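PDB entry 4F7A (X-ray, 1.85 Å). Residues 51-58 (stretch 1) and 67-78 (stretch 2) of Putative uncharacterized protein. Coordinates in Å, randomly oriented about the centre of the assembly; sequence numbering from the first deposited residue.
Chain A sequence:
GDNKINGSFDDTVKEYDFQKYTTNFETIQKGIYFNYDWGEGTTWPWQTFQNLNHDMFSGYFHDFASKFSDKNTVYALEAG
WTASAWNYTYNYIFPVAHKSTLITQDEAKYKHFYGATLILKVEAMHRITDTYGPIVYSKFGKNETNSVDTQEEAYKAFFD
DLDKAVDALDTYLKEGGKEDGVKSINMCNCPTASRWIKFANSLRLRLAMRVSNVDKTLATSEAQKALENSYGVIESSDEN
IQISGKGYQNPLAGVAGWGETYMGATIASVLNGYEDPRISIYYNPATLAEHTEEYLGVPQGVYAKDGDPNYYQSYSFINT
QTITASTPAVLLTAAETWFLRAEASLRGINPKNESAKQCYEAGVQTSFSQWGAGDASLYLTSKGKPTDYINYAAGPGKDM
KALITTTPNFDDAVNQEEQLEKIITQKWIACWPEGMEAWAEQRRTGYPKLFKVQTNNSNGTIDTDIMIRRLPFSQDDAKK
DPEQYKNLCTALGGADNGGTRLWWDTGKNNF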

# COMPACT_ATOMS: atom_id res chain seq x y z
N ASN A 51 -2.19 10.26 3.36
CA ASN A 51 -3.27 10.73 2.48
C ASN A 51 -2.82 11.78 1.49
O ASN A 51 -3.23 11.76 0.31
CB ASN A 51 -4.47 11.23 3.27
CG ASN A 51 -5.72 11.32 2.42
OD1 ASN A 51 -6.34 12.38 2.34
ND2 ASN A 51 -6.11 10.20 1.76
N LEU A 52 -1.96 12.70 1.93
CA LEU A 52 -1.44 13.73 1.03
C LEU A 52 -0.18 13.32 0.24
O LEU A 52 0.38 14.13 -0.51
CB LEU A 52 -1.19 15.02 1.78
CG LEU A 52 -2.41 15.78 2.27
CD1 LEU A 52 -1.98 16.83 3.28
CD2 LEU A 52 -3.19 16.44 1.11
N ASN A 53 0.25 12.07 0.40
CA ASN A 53 1.34 11.51 -0.39
C ASN A 53 0.84 10.30 -1.19
O ASN A 53 0.26 10.43 -2.26
CB ASN A 53 2.49 11.14 0.55
CG ASN A 53 3.06 12.33 1.26
OD1 ASN A 53 3.77 13.14 0.65
ND2 ASN A 53 2.77 12.45 2.53
N HIS A 54 1.01 9.11 -0.64
CA HIS A 54 0.75 7.87 -1.35
C HIS A 54 -0.66 7.77 -1.92
O HIS A 54 -0.84 7.25 -3.00
CB HIS A 54 0.97 6.68 -0.42
CG HIS A 54 2.24 6.76 0.35
ND1 HIS A 54 2.48 7.74 1.29
CD2 HIS A 54 3.33 5.94 0.38
CE1 HIS A 54 3.67 7.54 1.84
NE2 HIS A 54 4.21 6.47 1.29
N ASP A 55 -1.65 8.21 -1.15
CA ASP A 55 -3.05 8.05 -1.56
C ASP A 55 -3.36 8.90 -2.79
O ASP A 55 -4.24 8.56 -3.57
CB ASP A 55 -4.00 8.43 -0.42
CG ASP A 55 -4.10 7.34 0.66
OD1 ASP A 55 -3.52 6.24 0.50
OD2 ASP A 55 -4.79 7.60 1.68
N MSE A 56 -2.66 10.03 -2.92
CA MSE A 56 -2.80 10.86 -4.09
C MSE A 56 -1.94 10.31 -5.24
O MSE A 56 -2.42 10.19 -6.38
CB MSE A 56 -2.41 12.31 -3.79
CG MSE A 56 -2.45 13.16 -5.04
SE MSE A 56 -2.20 15.04 -4.73
CE MSE A 56 -0.62 14.96 -3.76
N PHE A 57 -0.68 9.97 -4.95
CA PHE A 57 0.22 9.52 -6.00
C PHE A 57 -0.22 8.20 -6.60
O PHE A 57 -0.01 7.96 -7.80
CB PHE A 57 1.67 9.48 -5.54
CG PHE A 57 2.22 10.84 -5.12
CD1 PHE A 57 2.01 11.97 -5.90
CD2 PHE A 57 2.93 10.98 -3.94
CE1 PHE A 57 2.51 13.19 -5.51
CE2 PHE A 57 3.45 12.21 -3.55
CZ PHE A 57 3.23 13.31 -4.33
N SER A 58 -0.90 7.39 -5.80
CA SER A 58 -1.53 6.17 -6.31
C SER A 58 -2.63 6.38 -7.39
O SER A 58 -2.98 5.43 -8.12
CB SER A 58 -2.16 5.40 -5.15
OG SER A 58 -3.35 6.02 -4.69
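Stretch 2 (67-78) KFSDKNTVYALE

Stretch 2 has little regular structure to lay on its partner. It leaves a 3-10 segment at K67 and F68, closes a type I turn from F68 to K71 with K71 N bonded to F68 O at 3.1 Å, takes a short 3-10 step at N72 and T73, and then runs as loop. Stretch 1 supplies a loop and the start of a helix that includes H54 to F57. The backbones come nearest at N53 and N72, with CA atoms 7.2 Å apart, and at M56 and T73, 7.7 Å apart.

N72 covers the most surface and organizes the contact. Its CB points toward stretch 1, and its amide ND2 donates to L52 O at 3.0 Å, meeting a carbonyl in the loop just before the helix; N53 OD1 also lies 2.8 Å from N72 ND2. The other end of the same amide is used within stretch 2, where E78 N donates to N72 OD1 at 2.9 Å. One buried side chain thus ties the following loop to itself and to its neighbour.

F57, second in covered area, leaves its backbone sideways, but its ring reaches stretch 2. N72 O lies at the ring edge, 3.6 Å from F57 CE1, while that carbonyl also accepts from Y75 N at 2.9 Å. Farther along, F57 CE1 meets Y75 CE1 at 4.1 Å, and F57 CZ meets L77 CD2 at 3.9 Å.

L52 points toward stretch 2 and packs its CD2 4.1 Å from F68 CD2. Selenomethionine M56 fills in beside N72 and T73, with its CE 3.5 Å from N72 CB and its SE 3.6 Å from T73 CB. The rule to read here is a central buried amide that satisfies a loop carbonyl, with apolar side chains packed around it.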

# COMPACT_ATOMS: atom_id res chain seq x y z
N LYS A 67 -5.53 25.66 -1.58
CA LYS A 67 -4.35 26.02 -0.78
C LYS A 67 -3.23 24.95 -0.82
O LYS A 67 -2.06 25.28 -0.65
CB LYS A 67 -4.73 26.38 0.66
CG LYS A 67 -5.28 25.28 1.51
CD LYS A 67 -5.36 25.69 3.00
CE LYS A 67 -6.07 24.59 3.78
NZ LYS A 67 -6.20 24.84 5.25
N PHE A 68 -3.60 23.69 -1.09
CA PHE A 68 -2.63 22.60 -1.24
C PHE A 68 -2.14 22.37 -2.67
O PHE A 68 -1.22 21.56 -2.88
CB PHE A 68 -3.24 21.28 -0.74
CG PHE A 68 -3.57 21.27 0.75
CD1 PHE A 68 -2.96 22.16 1.65
CD2 PHE A 68 -4.47 20.35 1.26
CE1 PHE A 68 -3.26 22.12 3.01
CE2 PHE A 68 -4.77 20.30 2.62
CZ PHE A 68 -4.17 21.18 3.50
N SER A 69 -2.72 23.08 -3.64
CA SER A 69 -2.53 22.74 -5.05
C SER A 69 -1.25 23.33 -5.65
O SER A 69 -1.02 23.24 -6.86
CB SER A 69 -3.75 23.15 -5.87
OG SER A 69 -4.85 22.32 -5.58
N ASP A 70 -0.44 23.96 -4.80
CA ASP A 70 0.88 24.43 -5.20
C ASP A 70 1.97 23.59 -4.51
O ASP A 70 3.16 23.92 -4.55
CB ASP A 70 1.07 25.94 -4.92
CG ASP A 70 0.87 26.31 -3.45
OD1 ASP A 70 0.55 25.45 -2.61
OD2 ASP A 70 1.05 27.50 -3.14
N LYS A 71 1.56 22.48 -3.94
CA LYS A 71 2.48 21.59 -3.24
C LYS A 71 2.60 20.21 -3.91
O LYS A 71 2.99 20.13 -5.09
CB LYS A 71 2.10 21.54 -1.75
CG LYS A 71 2.14 22.94 -1.08
CD LYS A 71 1.64 22.92 0.37
CE LYS A 71 1.75 24.29 1.01
NZ LYS A 71 0.90 25.30 0.34
N ASN A 72 2.28 19.13 -3.19
CA ASN A 72 2.59 17.78 -3.65
C ASN A 72 1.95 17.45 -4.99
O ASN A 72 2.56 16.77 -5.81
CB ASN A 72 2.16 16.72 -2.62
CG ASN A 72 3.19 16.51 -1.53
OD1 ASN A 72 4.11 17.30 -1.38
ND2 ASN A 72 3.03 15.42 -0.74
N THR A 73 0.72 17.93 -5.21
CA THR A 73 0.00 17.60 -6.42
C THR A 73 0.76 18.02 -7.69
O THR A 73 0.67 17.34 -8.71
CB THR A 73 -1.45 18.16 -6.40
OG1 THR A 73 -2.20 17.57 -7.47
CG2 THR A 73 -1.50 19.70 -6.49
N VAL A 74 1.50 19.13 -7.61
CA VAL A 74 2.32 19.62 -8.75
C VAL A 74 3.80 19.29 -8.55
O VAL A 74 4.69 19.90 -9.16
CB VAL A 74 2.14 21.13 -9.02
CG1 VAL A 74 0.76 21.44 -9.55
CG2 VAL A 74 2.47 22.01 -7.72
N TYR A 75 4.06 18.28 -7.73
CA TYR A 75 5.42 17.80 -7.48
C TYR A 75 6.33 18.86 -6.84
O TYR A 75 7.55 18.75 -6.95
CB TYR A 75 6.09 17.24 -8.75
CG TYR A 75 5.56 15.94 -9.31
CD1 TYR A 75 4.80 15.04 -8.55
CD2 TYR A 75 5.86 15.58 -10.61
CE1 TYR A 75 4.36 13.84 -9.09
CE2 TYR A 75 5.42 14.38 -11.16
CZ TYR A 75 4.68 13.52 -10.40
OH TYR A 75 4.27 12.35 -10.97
N ALA A 76 5.75 19.88 -6.19
CA ALA A 76 6.53 20.80 -5.35
C ALA A 76 6.42 20.22 -3.94
O ALA A 76 5.56 20.59 -3.15
CB ALA A 76 5.97 22.22 -5.43
N LEU A 77 7.25 19.23 -3.65
CA LEU A 77 7.00 18.38 -2.51
C LEU A 77 7.17 19.17 -1.21
O LEU A 77 8.15 19.87 -1.03
CB LEU A 77 7.91 17.16 -2.52
CG LEU A 77 7.78 16.20 -3.70
CD1 LEU A 77 8.65 15.00 -3.51
CD2 LEU A 77 6.32 15.72 -3.89
N GLU A 78 6.18 19.05 -0.33
CA GLU A 78 6.17 19.71 0.96
C GLU A 78 6.92 18.84 2.00
O GLU A 78 6.49 17.74 2.35
CB GLU A 78 4.72 19.94 1.38
CG GLU A 78 4.53 20.79 2.63
CD GLU A 78 4.98 22.23 2.46
OE1 GLU A 78 5.14 22.72 1.31
OE2 GLU A 78 5.19 22.87 3.51